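Local atomic coordinates of putative N-acetylmuramoyl-L-alanine amidase (Enterococcus phage phiM1EF22, PDB entry 7D55), a protein that forms the tetrameric cell-binding domain of a phage endolysin and probably anchors the enzyme to the enterococcal cell wall during lysis. Residues Y2-E6 against I57-Q62; C28-R34 against C79-G83. One frame throughout, in Å; residues are numbered along the deposited sequence. Where two conformers were deposited one is given.

Contact 1: residues Y2-E6 against I57-Q62; sequences YCLYE and IPFYSQ
E6 turns CG away from its carbonyl carbon (chi1 -70°) and runs on extended, and Q62 does likewise from the facing segment, which brings carboxylate and amide together at the far end of the pairing. The two side chains cross at about a right angle with their planes almost perpendicular. NE2 of Q62 donates to OE2 of E6 over 2.8 Å in a nearly straight bond (171°) that lies in the amide plane but reaches the oxygen from above the carboxylate plane. The other oxygen, OE1, accepts a hydrogen bond from a water that also takes the backbone N-H of Q62, so both oxygens are tied to one residue. OE1 further meets the edge of the F59 ring, 3.2 Å from CZ, where the polarised ring C-H probably favours the negative charge.

Behind this polar end the backbones form a short, weakly bonded parallel pairing. L4 N donates to P58 O, and L4 O accepts from Y60 N, both over 2.9 Å; F59 CA adds a C-H contact to the same L4 oxygen at 3.2 Å. L4 and F59 share one face of the sheet, CB of L4 lying in the ring plane of F59, 3.6 Å from CD1, while L4 CD1 rests on CG2 of I57. On the face of Y5 and Y60 the two CB atoms pack together, and C3 CB sits at the edge of the Y60 ring.

Strand 3-9 lies between 59-60 and, antiparallel, 22-28. Helix 39-53 covers L4 and I57, helix 71-78 lies against C3 and Y5, and W65 stacks on Y60, whose hydroxyl bonds D47 of a second subunit.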
# COMPACT_ATOMS: atom_id res chain seq x y z
N TYR A 2 8.86 4.64 0.22
CA TYR A 2 9.57 3.64 -0.56
C TYR A 2 11.06 3.83 -0.34
O TYR A 2 11.53 4.94 -0.10
CB TYR A 2 9.29 3.84 -2.05
CG TYR A 2 7.84 3.68 -2.40
CD1 TYR A 2 7.32 2.44 -2.76
CD2 TYR A 2 6.97 4.77 -2.36
CE1 TYR A 2 5.99 2.29 -3.07
CE2 TYR A 2 5.63 4.63 -2.67
CZ TYR A 2 5.15 3.39 -3.03
OH TYR A 2 3.82 3.23 -3.34
N CYS A 3 11.80 2.73 -0.43
CA CYS A 3 13.25 2.85 -0.48
C CYS A 3 13.83 1.55 -1.01
O CYS A 3 13.17 0.51 -1.03
CB CYS A 3 13.85 3.21 0.88
SG CYS A 3 13.66 1.97 2.18
N LEU A 4 15.07 1.65 -1.48
CA LEU A 4 15.93 0.50 -1.72
C LEU A 4 17.04 0.52 -0.69
O LEU A 4 17.48 1.59 -0.26
CB LEU A 4 16.55 0.56 -3.12
CG LEU A 4 15.56 0.40 -4.28
CD1 LEU A 4 16.15 0.93 -5.59
CD2 LEU A 4 15.15 -1.06 -4.40
N TYR A 5 17.51 -0.66 -0.30
CA TYR A 5 18.61 -0.75 0.65
C TYR A 5 19.30 -2.09 0.45
O TYR A 5 18.81 -2.95 -0.28
CB TYR A 5 18.14 -0.58 2.10
CG TYR A 5 17.21 -1.68 2.59
CD1 TYR A 5 15.84 -1.62 2.33
CD2 TYR A 5 17.70 -2.75 3.33
CE1 TYR A 5 14.99 -2.62 2.79
CE2 TYR A 5 16.85 -3.76 3.80
CZ TYR A 5 15.50 -3.68 3.52
OH TYR A 5 14.65 -4.68 3.96
N GLU A 6 20.44 -2.25 1.10
CA GLU A 6 21.16 -3.52 1.06
C GLU A 6 21.23 -4.10 2.46
O GLU A 6 21.30 -3.37 3.45
CB GLU A 6 22.58 -3.30 0.53
CG GLU A 6 22.60 -2.96 -0.95
CD GLU A 6 23.98 -2.56 -1.44
OE1 GLU A 6 24.14 -1.44 -1.94
OE2 GLU A 6 24.90 -3.38 -1.33
N ILE A 57 14.33 7.46 -6.18
CA ILE A 57 13.89 6.73 -4.98
C ILE A 57 15.00 6.78 -3.93
O ILE A 57 16.19 6.68 -4.27
CB ILE A 57 13.52 5.28 -5.33
CG1 ILE A 57 12.86 4.57 -4.14
CG2 ILE A 57 14.74 4.49 -5.84
CD1 ILE A 57 12.38 3.18 -4.46
N PRO A 58 14.67 6.97 -2.65
CA PRO A 58 15.71 6.88 -1.61
C PRO A 58 16.40 5.53 -1.63
O PRO A 58 15.75 4.49 -1.76
CB PRO A 58 14.93 7.09 -0.32
CG PRO A 58 13.74 7.89 -0.73
CD PRO A 58 13.37 7.38 -2.09
N PHE A 59 17.72 5.55 -1.47
CA PHE A 59 18.53 4.34 -1.44
C PHE A 59 19.48 4.45 -0.25
O PHE A 59 20.11 5.49 -0.05
CB PHE A 59 19.34 4.19 -2.74
CG PHE A 59 20.34 3.05 -2.72
CD1 PHE A 59 19.91 1.73 -2.76
CD2 PHE A 59 21.70 3.31 -2.69
CE1 PHE A 59 20.83 0.68 -2.75
CE2 PHE A 59 22.63 2.26 -2.68
CZ PHE A 59 22.19 0.94 -2.71
N TYR A 60 19.56 3.39 0.54
CA TYR A 60 20.50 3.33 1.64
C TYR A 60 21.58 2.35 1.25
O TYR A 60 21.30 1.17 1.01
CB TYR A 60 19.80 2.90 2.92
CG TYR A 60 18.79 3.90 3.42
CD1 TYR A 60 17.49 3.88 2.95
CD2 TYR A 60 19.14 4.87 4.36
CE1 TYR A 60 16.56 4.79 3.40
CE2 TYR A 60 18.21 5.77 4.83
CZ TYR A 60 16.92 5.74 4.34
OH TYR A 60 15.98 6.63 4.80
N SER A 61 22.81 2.84 1.14
CA SER A 61 23.92 1.99 0.77
C SER A 61 24.54 1.39 2.02
O SER A 61 24.16 1.72 3.16
CB SER A 61 24.97 2.80 0.01
OG SER A 61 25.81 3.48 0.92
N GLN A 62 25.54 0.54 1.83
CA GLN A 62 26.25 -0.06 2.96
C GLN A 62 27.11 0.94 3.72
O GLN A 62 27.62 0.59 4.78
CB GLN A 62 27.11 -1.23 2.50
CG GLN A 62 26.30 -2.44 2.06
CD GLN A 62 27.20 -3.58 1.64
OE1 GLN A 62 28.08 -3.97 2.39
NE2 GLN A 62 26.99 -4.11 0.43
O HOH W 1 26.36 -0.28 -0.78

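Contact 2: residues C28-R34 against C79-G83; sequences CNGVNCR and CPVVG
Two backbone hydrogen bonds join C33 to the segment 79-83. V82 N donates to C33 O over 2.9 Å, and C33 N reaches P80 O over 3.1 Å. V81 CA adds a C-H contact to the same C33 oxygen.

Van der Waals packing sets the methyls of V82 on polar side chains: in the conformer given, CG1 lies 3.6 Å from N32 CB, and CG2 meets both the N32 amide carbon and the R34 guanidinium, over whose centre it sits 3.4 Å above the plane. The bend of the arginine chain at chi3 (-68°) helps fold this flat group over the methyl. Apolar contacts gather the cysteines: the sulfurs of C28 and C79 touch at 3.8 Å, a packing contact and not a disulfide, with C33 SG beside C79 CB and C33 CB near V81 CG1.

A short, weakly bonded parallel pairing centred on C33 and V81 adds 81-82 to the edge of the mixed sheet within this chain, two residues after helix 71-78, C79 being the first to leave the helical conformation.

Polar bonds within 28-34 shape the turn that C79 packs against. N29 OD1 accepts from V31 N, an Asx turn, and from N32 N at 2.8 Å in the carbonyl plane, while G30 N donates to C28 SG. C79 SG approaches G30 O to 3.5 Å, and that carbonyl oxygen also accepts from N29 ND2 of a neighbouring subunit.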
# COMPACT_ATOMS: atom_id res chain seq x y z
N CYS A 28 11.49 -1.72 -0.17
CA CYS A 28 10.43 -1.49 0.81
C CYS A 28 9.39 -0.58 0.18
O CYS A 28 9.74 0.44 -0.43
CB CYS A 28 11.01 -0.82 2.05
SG CYS A 28 9.74 -0.45 3.25
N ASN A 29 8.12 -0.94 0.33
CA ASN A 29 7.02 -0.14 -0.21
C ASN A 29 6.13 0.43 0.89
O ASN A 29 4.98 0.83 0.62
CB ASN A 29 6.19 -0.96 -1.20
CG ASN A 29 5.65 -2.24 -0.58
OD1 ASN A 29 5.66 -2.40 0.64
ND2 ASN A 29 5.19 -3.16 -1.42
N GLY A 30 6.61 0.46 2.14
CA GLY A 30 5.79 0.91 3.25
C GLY A 30 4.90 -0.16 3.82
O GLY A 30 4.34 0.03 4.91
N VAL A 31 4.73 -1.28 3.11
CA VAL A 31 3.94 -2.42 3.56
C VAL A 31 4.83 -3.62 3.88
O VAL A 31 4.68 -4.25 4.93
CB VAL A 31 2.86 -2.79 2.52
CG1 VAL A 31 2.05 -3.99 3.00
CG2 VAL A 31 1.94 -1.60 2.23
N ASN A 32 5.75 -3.95 2.98
CA ASN A 32 6.64 -5.08 3.18
C ASN A 32 8.00 -4.76 2.58
O ASN A 32 8.18 -3.77 1.87
CB ASN A 32 6.06 -6.37 2.57
CG ASN A 32 5.60 -6.18 1.13
OD1 ASN A 32 6.31 -5.61 0.32
ND2 ASN A 32 4.42 -6.68 0.82
N CYS A 33 8.98 -5.63 2.88
CA CYS A 33 10.30 -5.56 2.29
C CYS A 33 10.51 -6.83 1.47
O CYS A 33 10.25 -7.94 1.95
CB CYS A 33 11.38 -5.44 3.37
SG CYS A 33 11.36 -3.83 4.22
N ARG A 34 10.95 -6.67 0.22
CA ARG A 34 11.07 -7.79 -0.70
C ARG A 34 12.44 -7.76 -1.33
O ARG A 34 12.98 -6.69 -1.63
CB ARG A 34 10.01 -7.69 -1.79
CG ARG A 34 9.84 -8.97 -2.55
CD ARG A 34 8.76 -8.84 -3.61
NE ARG A 34 7.41 -8.68 -3.07
CZ ARG A 34 6.62 -9.69 -2.68
NH1 ARG A 34 7.05 -10.94 -2.75
NH2 ARG A 34 5.40 -9.44 -2.22
N CYS A 79 7.94 -3.06 8.49
CA CYS A 79 7.50 -3.47 7.16
C CYS A 79 8.08 -4.85 6.94
O CYS A 79 9.18 -5.00 6.40
CB CYS A 79 8.01 -2.51 6.08
SG CYS A 79 7.43 -0.84 6.28
N PRO A 80 7.37 -5.90 7.36
CA PRO A 80 8.00 -7.22 7.42
C PRO A 80 8.40 -7.76 6.05
O PRO A 80 7.80 -7.46 5.02
CB PRO A 80 6.91 -8.10 8.05
CG PRO A 80 6.09 -7.13 8.86
CD PRO A 80 6.06 -5.87 8.04
N VAL A 81 9.45 -8.57 6.07
CA VAL A 81 9.95 -9.17 4.84
C VAL A 81 8.93 -10.17 4.30
O VAL A 81 8.23 -10.86 5.06
CB VAL A 81 11.33 -9.81 5.05
CG1 VAL A 81 12.29 -8.80 5.64
CG2 VAL A 81 11.22 -11.03 5.96
N VAL A 82 8.81 -10.20 2.98
CA VAL A 82 7.96 -11.16 2.30
C VAL A 82 8.78 -11.89 1.26
O VAL A 82 9.80 -11.38 0.77
CB VAL A 82 6.72 -10.50 1.65
CG1 VAL A 82 5.76 -10.00 2.71
CG2 VAL A 82 7.15 -9.37 0.73
N GLY A 83 8.35 -13.09 0.93
CA GLY A 83 8.91 -13.84 -0.18
C GLY A 83 10.28 -14.45 0.06
O GLY A 83 10.87 -14.98 -0.88

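Contacts 1 and 2 add the short strands 59-60 and 81-82, both parallel to their partners, to the two outer sides of one mixed sheet; their centres lie about 13 Å apart. Strand 22-28 separates 3-9 from 33-36, and C3 O and C28 N, 2.9 Å apart, probably form a hydrogen bond that joins the two contacts. Packing adds to this: Y5 OH, hydrogen-bonded to E76 of helix 71-78, approaches C33 SG to 3.4 Å, and Y2 CD1 meets N29 CA at 3.6 Å. The same helix bears on both, through L75 against C3, Y5, C28 and C33. Both contacts touch a second subunit, contact 1 through Y60, contact 2 through the turn at G30, consistent with a part in tetramer assembly.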